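Local coordinates for protein hydrogenase maturation factor (Thermoanaerobacter tengcongensis, PDB 3VTH) that probably transfers a carbamoyl group from carbamoyl phosphate to the C-terminal cysteine of HypE, using ATP, during [NiFe]-hydrogenase maturation, at residues H487-M492 with A742-K747; S728-N733 with I737-A742; S401-G406 with N411-T416; E521-V524 with S529-R532; I381-G386 with Q390-K395. One frame throughout, in Å; residues are numbered along the deposited sequence.

Contact 1 (H487-M492 with A742-K747); sequences HIASCM and AVIANK. With FE (Fe (III) ion), chain I.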
# COMPACT_ATOMS: atom_id res chain seq x y z
N HIS A 487 -4.17 14.76 3.43
CA HIS A 487 -4.85 13.85 2.48
C HIS A 487 -4.88 14.49 1.08
O HIS A 487 -4.52 13.85 0.08
CB HIS A 487 -6.30 13.54 2.91
CG HIS A 487 -6.45 12.38 3.85
ND1 HIS A 487 -5.94 11.13 3.60
CD2 HIS A 487 -7.13 12.29 5.03
CE1 HIS A 487 -6.27 10.31 4.59
NE2 HIS A 487 -6.99 10.99 5.47
N ILE A 488 -5.31 15.75 1.00
CA ILE A 488 -5.40 16.42 -0.31
C ILE A 488 -4.01 16.55 -0.96
O ILE A 488 -3.86 16.30 -2.16
CB ILE A 488 -6.10 17.82 -0.20
CG1 ILE A 488 -7.51 17.70 0.38
CG2 ILE A 488 -6.15 18.56 -1.58
CD1 ILE A 488 -8.42 16.65 -0.31
N ALA A 489 -3.01 16.90 -0.15
CA ALA A 489 -1.64 17.08 -0.65
C ALA A 489 -1.02 15.77 -1.13
O ALA A 489 -0.21 15.78 -2.07
CB ALA A 489 -0.75 17.72 0.41
N SER A 490 -1.37 14.65 -0.49
CA SER A 490 -0.87 13.34 -0.90
C SER A 490 -1.25 13.04 -2.35
O SER A 490 -0.43 12.54 -3.13
CB SER A 490 -1.30 12.20 0.05
OG SER A 490 -2.66 11.82 -0.10
N CYS A 491 -2.49 13.36 -2.70
CA CYS A 491 -2.95 13.22 -4.08
C CYS A 491 -2.28 14.25 -5.00
O CYS A 491 -1.81 13.90 -6.08
CB CYS A 491 -4.48 13.32 -4.14
SG CYS A 491 -5.12 13.22 -5.81
N MET A 492 -2.20 15.51 -4.57
CA MET A 492 -1.49 16.54 -5.36
C MET A 492 -0.05 16.12 -5.69
O MET A 492 0.39 16.28 -6.83
CB MET A 492 -1.47 17.88 -4.62
CG MET A 492 -2.85 18.52 -4.44
SD MET A 492 -2.81 20.01 -3.41
CE MET A 492 -1.93 21.11 -4.53
N ALA A 742 4.79 15.45 3.86
CA ALA A 742 6.12 15.68 3.30
C ALA A 742 6.13 16.82 2.28
O ALA A 742 6.98 17.70 2.36
CB ALA A 742 6.70 14.39 2.67
N VAL A 743 5.20 16.82 1.34
CA VAL A 743 5.22 17.86 0.30
C VAL A 743 4.72 19.20 0.82
O VAL A 743 5.12 20.24 0.33
CB VAL A 743 4.52 17.46 -1.02
CG1 VAL A 743 5.25 16.27 -1.65
CG2 VAL A 743 3.01 17.16 -0.80
N ILE A 744 3.84 19.18 1.82
CA ILE A 744 3.41 20.43 2.43
C ILE A 744 4.58 21.09 3.16
O ILE A 744 4.84 22.29 3.01
CB ILE A 744 2.22 20.22 3.39
CG1 ILE A 744 0.95 19.97 2.59
CG2 ILE A 744 2.04 21.48 4.29
CD1 ILE A 744 -0.16 19.33 3.41
N ALA A 745 5.29 20.30 3.96
CA ALA A 745 6.38 20.87 4.73
C ALA A 745 7.49 21.36 3.79
O ALA A 745 8.09 22.42 4.02
CB ALA A 745 6.92 19.85 5.75
N ASN A 746 7.73 20.60 2.71
CA ASN A 746 8.70 20.99 1.70
C ASN A 746 8.36 22.32 1.05
O ASN A 746 9.23 23.16 0.87
CB ASN A 746 8.87 19.90 0.63
CG ASN A 746 9.93 20.26 -0.39
OD1 ASN A 746 11.13 20.28 -0.07
ND2 ASN A 746 9.50 20.58 -1.60
N LYS A 747 7.07 22.53 0.76
CA LYS A 747 6.64 23.78 0.15
C LYS A 747 6.85 24.95 1.09
O LYS A 747 7.34 26.00 0.68
CB LYS A 747 5.17 23.70 -0.31
CG LYS A 747 4.67 24.98 -0.99
CD LYS A 747 5.20 25.10 -2.43
CE LYS A 747 4.60 26.32 -3.13
NZ LYS A 747 4.82 26.26 -4.60
FE FE I . -7.81 10.32 7.38

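Contact 2 (S728-N733 with I737-A742); sequences SKVPCN and ISLGQA. With AP2 (phosphomethylphosphonic acid adenosyl ester), chain H.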
# COMPACT_ATOMS: atom_id res chain seq x y z
N SER A 728 -3.72 7.17 -6.23
CA SER A 728 -3.52 5.98 -7.06
C SER A 728 -2.29 5.17 -6.62
O SER A 728 -2.37 3.97 -6.40
CB SER A 728 -3.43 6.39 -8.54
OG SER A 728 -3.26 5.24 -9.36
N LYS A 729 -1.16 5.84 -6.48
CA LYS A 729 0.12 5.24 -6.10
C LYS A 729 0.27 5.10 -4.60
O LYS A 729 1.01 4.22 -4.13
CB LYS A 729 1.26 6.13 -6.62
CG LYS A 729 1.36 6.10 -8.15
CD LYS A 729 2.52 6.95 -8.65
CE LYS A 729 2.79 6.70 -10.13
NZ LYS A 729 1.59 6.92 -10.98
N VAL A 730 -0.40 5.99 -3.86
CA VAL A 730 -0.48 5.85 -2.39
C VAL A 730 -1.97 5.85 -2.03
O VAL A 730 -2.78 6.24 -2.86
CB VAL A 730 0.34 6.96 -1.62
CG1 VAL A 730 1.80 7.04 -2.14
CG2 VAL A 730 -0.35 8.34 -1.67
N PRO A 731 -2.33 5.35 -0.85
CA PRO A 731 -3.76 5.25 -0.53
C PRO A 731 -4.42 6.61 -0.24
O PRO A 731 -3.74 7.57 0.16
CB PRO A 731 -3.78 4.37 0.74
CG PRO A 731 -2.46 3.59 0.69
CD PRO A 731 -1.50 4.64 0.15
N CYS A 732 -5.74 6.68 -0.48
CA CYS A 732 -6.52 7.82 -0.04
C CYS A 732 -6.81 7.68 1.46
O CYS A 732 -7.22 8.65 2.10
CB CYS A 732 -7.83 7.95 -0.85
SG CYS A 732 -8.96 6.53 -0.68
N ASN A 733 -6.59 6.49 2.01
CA ASN A 733 -6.69 6.30 3.47
C ASN A 733 -5.44 6.83 4.18
O ASN A 733 -4.56 7.39 3.53
CB ASN A 733 -7.01 4.85 3.84
CG ASN A 733 -5.88 3.88 3.47
OD1 ASN A 733 -4.70 4.12 3.75
ND2 ASN A 733 -6.26 2.76 2.85
N ILE A 737 -1.10 9.65 4.19
CA ILE A 737 -0.93 10.93 4.92
C ILE A 737 0.53 11.44 4.93
O ILE A 737 0.76 12.61 4.72
CB ILE A 737 -1.48 10.79 6.36
CG1 ILE A 737 -3.03 10.83 6.36
CG2 ILE A 737 -0.88 11.79 7.32
CD1 ILE A 737 -3.66 12.21 6.09
N SER A 738 1.49 10.54 5.15
CA SER A 738 2.90 10.95 5.24
C SER A 738 3.43 11.61 3.96
O SER A 738 4.26 12.51 4.03
CB SER A 738 3.77 9.76 5.63
OG SER A 738 3.78 8.79 4.58
N LEU A 739 2.95 11.19 2.79
CA LEU A 739 3.36 11.84 1.54
C LEU A 739 2.86 13.30 1.46
O LEU A 739 3.61 14.21 1.06
CB LEU A 739 2.91 11.04 0.32
CG LEU A 739 3.24 11.66 -1.04
CD1 LEU A 739 4.81 11.79 -1.28
CD2 LEU A 739 2.58 10.90 -2.16
N GLY A 740 1.60 13.51 1.86
CA GLY A 740 1.03 14.85 1.93
C GLY A 740 1.75 15.75 2.93
O GLY A 740 2.07 16.90 2.60
N GLN A 741 2.02 15.23 4.13
CA GLN A 741 2.79 15.97 5.13
C GLN A 741 4.15 16.38 4.57
O GLN A 741 4.60 17.49 4.81
CB GLN A 741 3.05 15.15 6.40
CG GLN A 741 1.81 14.76 7.21
CD GLN A 741 2.13 13.74 8.30
OE1 GLN A 741 3.07 12.95 8.16
NE2 GLN A 741 1.33 13.75 9.38
N ALA A 742 4.79 15.45 3.86
CA ALA A 742 6.12 15.68 3.30
C ALA A 742 6.13 16.82 2.28
O ALA A 742 6.98 17.70 2.36
CB ALA A 742 6.70 14.39 2.67
PB AP2 H . -9.12 8.59 9.81
O1B AP2 H . -10.62 8.49 9.66
O2B AP2 H . -8.47 9.76 9.13
O3B AP2 H . -8.67 8.34 11.22
C3A AP2 H . -8.54 7.13 8.91
PA AP2 H . -8.83 7.16 7.11
O1A AP2 H . -8.02 5.95 6.68
O2A AP2 H . -8.61 8.49 6.43
O5' AP2 H . -10.41 6.85 6.95
C5' AP2 H . -10.86 5.55 7.28
C4' AP2 H . -12.37 5.67 7.40
O4' AP2 H . -12.94 5.80 6.09
C3' AP2 H . -13.01 4.42 7.99
O3' AP2 H . -12.87 4.41 9.41
C2' AP2 H . -14.43 4.60 7.50
O2' AP2 H . -15.07 5.51 8.41
C1' AP2 H . -14.26 5.24 6.12
N9 AP2 H . -14.45 4.16 5.11
C8 AP2 H . -13.68 3.06 4.92
N7 AP2 H . -14.18 2.25 3.94
C5 AP2 H . -15.30 2.84 3.48
C6 AP2 H . -16.33 2.53 2.45
N6 AP2 H . -16.25 1.41 1.69
N1 AP2 H . -17.35 3.42 2.31
C2 AP2 H . -17.45 4.55 3.04
N3 AP2 H . -16.55 4.88 3.99
C4 AP2 H . -15.48 4.08 4.25

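Contact 3 (S401-G406 with N411-T416); sequences SILAVG and NTFCMT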
# COMPACT_ATOMS: atom_id res chain seq x y z
N SER A 401 16.15 17.50 3.51
CA SER A 401 15.46 16.24 3.84
C SER A 401 14.44 16.41 4.97
O SER A 401 14.74 16.98 6.04
CB SER A 401 16.45 15.12 4.18
OG SER A 401 17.02 14.58 3.00
N ILE A 402 13.24 15.92 4.72
CA ILE A 402 12.15 16.01 5.69
C ILE A 402 11.73 14.60 6.07
O ILE A 402 11.65 13.72 5.21
CB ILE A 402 10.94 16.78 5.10
CG1 ILE A 402 11.28 18.28 5.07
CG2 ILE A 402 9.64 16.52 5.92
CD1 ILE A 402 10.31 19.12 4.24
N LEU A 403 11.51 14.36 7.36
CA LEU A 403 10.82 13.16 7.78
C LEU A 403 9.37 13.53 8.11
O LEU A 403 9.12 14.38 8.94
CB LEU A 403 11.51 12.55 9.01
CG LEU A 403 10.75 11.45 9.77
CD1 LEU A 403 10.59 10.16 8.91
CD2 LEU A 403 11.48 11.14 11.07
N ALA A 404 8.43 12.88 7.43
CA ALA A 404 7.01 13.01 7.74
C ALA A 404 6.57 11.74 8.46
O ALA A 404 6.75 10.64 7.94
CB ALA A 404 6.20 13.23 6.47
N VAL A 405 6.03 11.90 9.67
CA VAL A 405 5.85 10.78 10.59
C VAL A 405 4.57 10.01 10.35
O VAL A 405 4.40 8.91 10.90
CB VAL A 405 5.96 11.21 12.08
CG1 VAL A 405 7.40 11.71 12.40
CG2 VAL A 405 4.89 12.23 12.46
N GLY A 406 3.66 10.58 9.55
CA GLY A 406 2.39 9.90 9.25
C GLY A 406 1.32 10.13 10.31
O GLY A 406 1.41 11.08 11.10
N ASN A 411 -0.43 3.34 9.50
CA ASN A 411 0.67 4.28 9.43
C ASN A 411 1.70 3.97 8.34
O ASN A 411 2.05 2.81 8.12
CB ASN A 411 1.34 4.41 10.79
CG ASN A 411 2.58 5.31 10.74
OD1 ASN A 411 2.54 6.50 11.07
ND2 ASN A 411 3.68 4.74 10.30
N THR A 412 2.16 5.02 7.65
CA THR A 412 3.44 5.00 6.97
C THR A 412 4.14 6.30 7.37
O THR A 412 3.49 7.26 7.80
CB THR A 412 3.28 5.02 5.43
OG1 THR A 412 2.52 6.18 5.05
CG2 THR A 412 2.59 3.73 4.91
N PHE A 413 5.46 6.32 7.22
CA PHE A 413 6.25 7.54 7.31
C PHE A 413 6.85 7.80 5.93
O PHE A 413 6.84 6.92 5.07
CB PHE A 413 7.34 7.42 8.39
CG PHE A 413 8.31 6.29 8.17
CD1 PHE A 413 9.40 6.46 7.32
CD2 PHE A 413 8.14 5.06 8.81
CE1 PHE A 413 10.34 5.41 7.11
CE2 PHE A 413 9.06 4.01 8.61
CZ PHE A 413 10.16 4.18 7.77
N CYS A 414 7.32 9.03 5.70
CA CYS A 414 7.91 9.38 4.40
C CYS A 414 9.15 10.24 4.62
O CYS A 414 9.13 11.12 5.47
CB CYS A 414 6.87 10.11 3.54
SG CYS A 414 7.43 10.61 1.90
N MET A 415 10.23 9.95 3.89
CA MET A 415 11.48 10.72 3.95
C MET A 415 11.85 11.23 2.57
O MET A 415 11.88 10.45 1.61
CB MET A 415 12.66 9.85 4.39
CG MET A 415 12.53 9.20 5.72
SD MET A 415 13.83 7.96 5.93
CE MET A 415 13.29 7.43 7.55
N THR A 416 12.18 12.50 2.48
CA THR A 416 12.53 13.07 1.19
C THR A 416 14.04 13.17 1.02
O THR A 416 14.78 13.36 1.99
CB THR A 416 11.94 14.48 1.00
OG1 THR A 416 12.37 15.33 2.07
CG2 THR A 416 10.42 14.41 0.98

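Contact 4 (E521-V524 with S529-R532); sequences EILV and SFER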
# COMPACT_ATOMS: atom_id res chain seq x y z
N GLU A 521 -14.98 17.38 4.83
CA GLU A 521 -14.52 18.75 4.62
C GLU A 521 -14.32 19.07 3.14
O GLU A 521 -13.88 18.21 2.38
CB GLU A 521 -13.17 18.96 5.33
CG GLU A 521 -13.10 18.32 6.72
CD GLU A 521 -14.19 18.82 7.63
OE1 GLU A 521 -14.91 17.99 8.23
OE2 GLU A 521 -14.34 20.06 7.72
N ILE A 522 -14.65 20.30 2.77
CA ILE A 522 -14.23 20.84 1.48
C ILE A 522 -13.30 22.00 1.78
O ILE A 522 -13.65 22.94 2.50
CB ILE A 522 -15.38 21.34 0.56
CG1 ILE A 522 -16.58 20.40 0.56
CG2 ILE A 522 -14.85 21.60 -0.88
CD1 ILE A 522 -16.35 19.07 0.04
N LEU A 523 -12.11 21.90 1.22
CA LEU A 523 -11.10 22.92 1.40
C LEU A 523 -10.80 23.55 0.06
O LEU A 523 -11.05 22.95 -1.00
CB LEU A 523 -9.81 22.26 1.91
CG LEU A 523 -9.94 21.28 3.07
CD1 LEU A 523 -8.56 20.71 3.43
CD2 LEU A 523 -10.61 21.97 4.30
N VAL A 524 -10.28 24.77 0.10
CA VAL A 524 -9.49 25.26 -1.01
C VAL A 524 -8.06 25.29 -0.49
O VAL A 524 -7.77 25.96 0.50
CB VAL A 524 -9.95 26.64 -1.47
CG1 VAL A 524 -8.95 27.22 -2.47
CG2 VAL A 524 -11.36 26.55 -2.09
N SER A 529 -0.99 25.96 2.35
CA SER A 529 -2.10 26.51 3.15
C SER A 529 -3.41 25.87 2.73
O SER A 529 -3.50 25.27 1.65
CB SER A 529 -2.23 28.02 2.92
OG SER A 529 -2.55 28.28 1.56
N PHE A 530 -4.43 26.01 3.58
CA PHE A 530 -5.78 25.58 3.25
C PHE A 530 -6.79 26.57 3.81
O PHE A 530 -6.51 27.27 4.79
CB PHE A 530 -6.05 24.16 3.77
CG PHE A 530 -6.26 24.09 5.26
CD1 PHE A 530 -7.55 24.22 5.80
CD2 PHE A 530 -5.20 23.89 6.12
CE1 PHE A 530 -7.76 24.17 7.19
CE2 PHE A 530 -5.41 23.82 7.49
CZ PHE A 530 -6.68 23.96 8.03
N GLU A 531 -7.94 26.65 3.16
CA GLU A 531 -9.09 27.37 3.70
C GLU A 531 -10.25 26.38 3.76
O GLU A 531 -10.52 25.69 2.78
CB GLU A 531 -9.45 28.60 2.83
CG GLU A 531 -10.73 29.32 3.35
CD GLU A 531 -11.15 30.56 2.55
OE1 GLU A 531 -10.52 30.88 1.51
OE2 GLU A 531 -12.13 31.22 2.97
N ARG A 532 -10.90 26.29 4.91
CA ARG A 532 -12.04 25.40 5.07
C ARG A 532 -13.28 26.09 4.53
O ARG A 532 -13.66 27.16 5.01
CB ARG A 532 -12.24 25.09 6.55
CG ARG A 532 -13.19 23.94 6.81
CD ARG A 532 -13.61 23.98 8.27
NE ARG A 532 -14.19 22.71 8.70
CZ ARG A 532 -14.73 22.52 9.89
NH1 ARG A 532 -14.77 23.53 10.77
NH2 ARG A 532 -15.23 21.33 10.20

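Contact 5 (I381-G386 with Q390-K395); sequences IRRARG and QPILLK. With APC (diphosphomethylphosphonic acid adenosyl ester), chain F.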
# COMPACT_ATOMS: atom_id res chain seq x y z
N ILE A 381 -4.69 0.35 -1.70
CA ILE A 381 -5.27 0.43 -0.36
C ILE A 381 -4.15 0.28 0.67
O ILE A 381 -4.12 1.00 1.67
CB ILE A 381 -6.37 -0.67 -0.13
CG1 ILE A 381 -7.62 -0.39 -0.97
CG2 ILE A 381 -6.77 -0.78 1.36
CD1 ILE A 381 -7.69 -1.15 -2.28
N ARG A 382 -3.24 -0.66 0.42
CA ARG A 382 -2.14 -0.92 1.32
C ARG A 382 -0.90 -1.05 0.45
O ARG A 382 -0.78 -1.97 -0.34
CB ARG A 382 -2.39 -2.18 2.16
CG ARG A 382 -1.27 -2.47 3.21
CD ARG A 382 -1.58 -3.77 3.99
NE ARG A 382 -2.57 -3.52 5.04
CZ ARG A 382 -2.93 -4.42 5.97
NH1 ARG A 382 -2.41 -5.65 5.95
NH2 ARG A 382 -3.81 -4.09 6.91
N ARG A 383 0.01 -0.09 0.56
CA ARG A 383 1.17 -0.07 -0.31
C ARG A 383 2.32 -0.73 0.43
O ARG A 383 2.88 -0.17 1.37
CB ARG A 383 1.48 1.36 -0.74
CG ARG A 383 2.69 1.46 -1.70
CD ARG A 383 3.12 2.93 -1.89
NE ARG A 383 4.41 3.03 -2.61
CZ ARG A 383 4.52 3.02 -3.93
NH1 ARG A 383 3.44 2.94 -4.70
NH2 ARG A 383 5.72 3.11 -4.51
N ALA A 384 2.68 -1.93 -0.00
CA ALA A 384 3.67 -2.73 0.72
C ALA A 384 4.43 -3.61 -0.26
O ALA A 384 5.00 -3.08 -1.22
CB ALA A 384 3.00 -3.54 1.86
N ARG A 385 4.47 -4.92 -0.04
CA ARG A 385 5.33 -5.79 -0.88
C ARG A 385 5.10 -5.59 -2.38
O ARG A 385 3.94 -5.54 -2.84
CB ARG A 385 5.17 -7.28 -0.53
CG ARG A 385 6.08 -8.20 -1.40
CD ARG A 385 5.92 -9.69 -1.11
NE ARG A 385 4.53 -10.13 -1.02
CZ ARG A 385 3.71 -10.31 -2.05
NH1 ARG A 385 4.11 -10.13 -3.32
NH2 ARG A 385 2.46 -10.71 -1.82
N GLY A 386 6.19 -5.47 -3.15
CA GLY A 386 6.06 -5.31 -4.60
C GLY A 386 5.91 -3.87 -5.07
O GLY A 386 6.14 -3.59 -6.25
N GLN A 390 9.76 1.52 -3.52
CA GLN A 390 9.93 2.39 -4.70
C GLN A 390 9.42 3.79 -4.35
O GLN A 390 8.28 3.94 -3.85
CB GLN A 390 9.22 1.83 -5.94
CG GLN A 390 9.31 2.73 -7.19
CD GLN A 390 8.70 2.09 -8.44
OE1 GLN A 390 8.44 0.89 -8.47
NE2 GLN A 390 8.48 2.89 -9.47
N PRO A 391 10.27 4.82 -4.58
CA PRO A 391 9.87 6.16 -4.18
C PRO A 391 8.84 6.78 -5.12
O PRO A 391 8.68 6.34 -6.27
CB PRO A 391 11.18 6.95 -4.24
CG PRO A 391 11.98 6.23 -5.35
CD PRO A 391 11.64 4.78 -5.13
N ILE A 392 8.13 7.79 -4.61
CA ILE A 392 7.33 8.69 -5.43
C ILE A 392 8.27 9.75 -6.02
O ILE A 392 9.06 10.37 -5.29
CB ILE A 392 6.20 9.36 -4.60
CG1 ILE A 392 5.30 8.30 -3.93
CG2 ILE A 392 5.37 10.34 -5.45
CD1 ILE A 392 4.80 7.21 -4.85
N LEU A 393 8.19 9.93 -7.33
CA LEU A 393 9.04 10.90 -8.01
C LEU A 393 8.50 12.31 -7.83
O LEU A 393 7.31 12.58 -8.07
CB LEU A 393 9.16 10.56 -9.50
CG LEU A 393 10.29 11.24 -10.29
CD1 LEU A 393 11.65 10.97 -9.68
CD2 LEU A 393 10.26 10.84 -11.78
N LEU A 394 9.38 13.20 -7.36
CA LEU A 394 9.03 14.61 -7.27
C LEU A 394 9.53 15.36 -8.51
O LEU A 394 10.52 14.98 -9.10
CB LEU A 394 9.58 15.21 -5.96
CG LEU A 394 9.12 14.45 -4.69
CD1 LEU A 394 9.80 14.95 -3.42
CD2 LEU A 394 7.60 14.51 -4.55
N LYS A 395 8.84 16.43 -8.89
CA LYS A 395 9.19 17.25 -10.07
C LYS A 395 10.51 17.99 -9.86
O LYS A 395 11.33 18.08 -10.76
CB LYS A 395 8.05 18.22 -10.37
CG LYS A 395 8.27 19.18 -11.53
CD LYS A 395 7.24 20.32 -11.48
CE LYS A 395 7.61 21.49 -12.41
NZ LYS A 395 7.56 21.10 -13.86
PG APC F . -3.91 -8.20 11.78
O1G APC F . -2.86 -9.02 11.06
O2G APC F . -5.15 -9.00 12.09
O3G APC F . -3.39 -7.44 12.96
PB APC F . -4.43 -7.00 9.21
O1B APC F . -3.00 -6.88 8.78
O2B APC F . -5.33 -5.85 8.80
O3B APC F . -4.44 -7.02 10.82
PA APC F . -4.36 -9.47 7.26
O1A APC F . -5.24 -10.65 6.94
O2A APC F . -2.93 -9.78 7.49
C3A APC F . -5.14 -8.60 8.67
O5' APC F . -4.36 -8.41 6.04
C5' APC F . -5.21 -8.50 4.90
C4' APC F . -5.76 -7.11 4.59
O4' APC F . -6.50 -7.22 3.37
C3' APC F . -6.72 -6.65 5.68
O3' APC F . -6.55 -5.26 6.00
C2' APC F . -8.09 -6.83 5.05
O2' APC F . -9.09 -5.98 5.63
C1' APC F . -7.78 -6.62 3.57
N9 APC F . -8.82 -7.33 2.83
C8 APC F . -8.94 -8.67 2.64
N7 APC F . -10.08 -8.94 1.94
C5 APC F . -10.68 -7.76 1.69
C6 APC F . -11.92 -7.31 1.01
N6 APC F . -12.75 -8.19 0.43
N1 APC F . -12.18 -5.98 0.99
C2 APC F . -11.35 -5.07 1.55
N3 APC F . -10.22 -5.39 2.19
C4 APC F . -9.85 -6.70 2.28
O HOH W 1 7.10 3.15 -1.31

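Contact 1 (H487-M492 with A742-K747)
A489 meets I744 and V743 through a small apolar patch. The methyl CB of A489 lies 3.5 Å from CD1 of I744, which is tighter than usual for two carbons. CB of A489 is also 3.6 Å from CG1 of I744, so the end of the isoleucine runs alongside the methyl. I744 brings this branch over because CD1 continues the chain in an extended line (chi2 162°). V743 closes in with its CG2 branch. That methyl sits 4.0 Å from CB of A489 and 3.7 Å from the carbonyl O of A489. No hydrogen bond crosses between the two segments. The CA atoms of A489 and I744 are 6.8 Å apart, a close approach that the small alanine permits.

The two segments belong to helices 483-494 and 737-749 of the Kae1-like part, which has the actin-like ATPase fold. Helix 483-494 carries H483 and H487 one turn apart, consistent with the HxxxH metal motif of Kae1 relatives. H487 points away from helix 737-749 and binds the iron through NE2 at 2.2 Å. H483, D507 and D734 are further ligands of that ion.

A489 therefore packs on a different side of its helix from the metal ligand. Farther out, I488 and M492 rest on V698 of strand 696-700 and V501 of strand 501-507. S490 OG has both H487 O and N727 OD1 within bonding reach, and which of them takes its proton is not settled. On the second helix, A745 and N746 lean on I402, and K747 NZ forms a salt bridge with D498.

Contact 2 (S728-N733 with I737-A742)
The loop between strand 723-726 and helix 737-749 folds back on the first turn of that helix, and V730 meets L739 there. Both methyls of V730 take part. CG1 and CG2 each lie 3.9 Å from CD2 of L739, so the leucine methyl faces the fork of the valine. The two side chains cross at about a right angle. L739 has CG anti to the backbone N (chi1 178°), and CD2 is the branch that reaches the valine. No hydrogen bond joins the two segments. Within the helix, Q741 N bonds to I737 O at 3.0 Å.

N733 stands at the other end of the loop. Its carbonyl O comes within 4.2 Å of I737 N. Its side chain points away from the helix, and CB is 3.2 Å from O1A of the bound nucleotide analogue AP2. The amide is held at both ends: OD1 accepts from G735 N, the bond of an Asx turn, and ND2 donates to I381 O. This fixes the rotation of the amide.

The carboxylate of E494 takes the backbone N atoms of S728, K729 and V730, which holds the start of the loop. I737 packs against the iron ligands H483 and H487. Next to N733, D734 binds the iron and gives its backbone N to AP2. The loop before helix 737-749 thus lines the AP2 and iron site of the Kae1-like part, whose family belongs to the actin-like ATPase clan.

Contact 3 (S401-G406 with N411-T416)
S401 turns its OG anti to its own carbonyl carbon (chi1 -78°), toward T416 O. T416 sets OG1 between its backbone N and carbonyl carbon (chi1 56°), where I402 N can reach it. The two strands, 402-404 and 414-417, form an antiparallel beta hairpin in the first Kae1-like subdomain. At its open end S401 OG donates to T416 O at 2.7 Å. I402 N donates to T416 OG1 at 2.9 Å, so a side chain stands in for a backbone acceptor. With an alanine here in place of S401, T416 O would probably lose its hydroxyl donor and the strand end would be less firmly tied.

T416 N returns a bond to I402 O at 3.0 Å. A404 and C414 form a hydrogen-bonded pair: A404 N reaches C414 O at 2.7 Å, almost straight at the hydrogen (176°), and C414 N reaches A404 O at 2.8 Å. L403 and M415 form the neighbouring non-hydrogen-bonded pair. Their side chains lie side by side and point the same way, with L403 CD1 3.9 Å from M415 CG. The same methyl approaches F413 CD1 at 4.2 Å. M415 and F413 also pack on helix 433-449, while I402, A404 and C414 touch helix 737-749. At the turn G406 has no CB, which would collide with T412 O; instead G406 CA makes a CA-H...O contact to T412 O at 3.2 Å.

Contact 4 (E521-V524 with S529-R532)
E521 and R532 form a salt bridge across the hairpin of strands 517-525 and 530-542. The guanidinium grips side-on, with two nitrogens on one oxygen. R532 NE lies 2.8 Å from E521 OE2 and R532 NH2 lies 2.9 Å from the same OE2. The oxygen sits close to the guanidinium plane, but the carboxylate is turned 33° against it. R532 reaches there with its chain extended, and E521 bends at chi2 (-57°) to meet it.

Backbone bonds come in a pair: V524 N to E531 O and E531 N to V524 O, both 2.8 Å. L523 and R532 are the adjoining non-hydrogen-bonded pair.

Apolar contact is carried by L523 CD2, which lies 4.1 Å from F530 CD1 and 4.1 Å from CG of R532.

This hairpin is part of the second Kae1-like subdomain. A leucine in place of R532 would probably leave the buried carboxylate of E521 without its charged mate. E521 OE1 is taken by S595 OG and G519 N, and R532 also makes a cation-pi contact with W518. With both oxygens bonded and a positive neighbour, E521 is likely to stay ionised.

Contact 5 (I381-G386 with Q390-K395)
R383 presents the edge of its guanidinium to the backbone of Q390. NH2 donates to Q390 O at 2.8 Å, with an angle of 144° at the hydrogen. The oxygen lies near the guanidinium plane, though the donor is tilted 34° from the carbonyl plane of Q390. A water lies in the same guanidinium plane. It accepts from R383 NE at 3.0 Å and donates to Q390 O at 2.9 Å, so the carbonyl is gripped twice. I392 comes over one face instead, with CD1 4.2 Å above the plane and offset toward the rim. R383 spans the gap with its chain extended from CG to NE. Its NH1 goes to K729 O.

The neighbouring R382 leaves the backbone on the opposite side. Its chain bends at chi3 (-80°) to set the guanidinium against the ATP analogue APC. NH1 donates to O1B of APC at 3.1 Å and NH2 to O2B of APC at 3.0 Å. The ribose atom C4' of APC lies over one face of the R382 group. I381 and R382 form a classic beta bulge opposite V370. This end of the segment belongs to the YrdC-like domain and its nucleotide pocket, while strand 392-393 joins the sheet of the first Kae1-like subdomain.

The two arginines thus do different work: R382 probably offsets phosphate charge, whereas R383 bonds to carbonyl oxygens and a water where the two domains adjoin, which probably spreads its charge among them.

How the contacts relate
Contacts 1 and 2 share A742 and helix 737-749, and their centres are 8 Å apart. The loop of contact 2 reaches the metal ligand of contact 1, with H487 CE1 3.1 Å from C732 O. The same helix meets contact 3, where Q741 OE1 bonds to G406 N at 2.8 Å and S738 OG to T412 OG1 at 2.9 Å. Contact 5 joins contact 2 through K729 O to R383 NH1, 2.8 Å, and N733 ND2 to I381 O, 3.0 Å. The loop pair thus links the APC pocket to the iron and AP2 site. Contact 4 stands apart, its centre about 26 Å from that of contact 5. Even so, the side chain of E521 is about 10 Å from the bound Fe (III) ion.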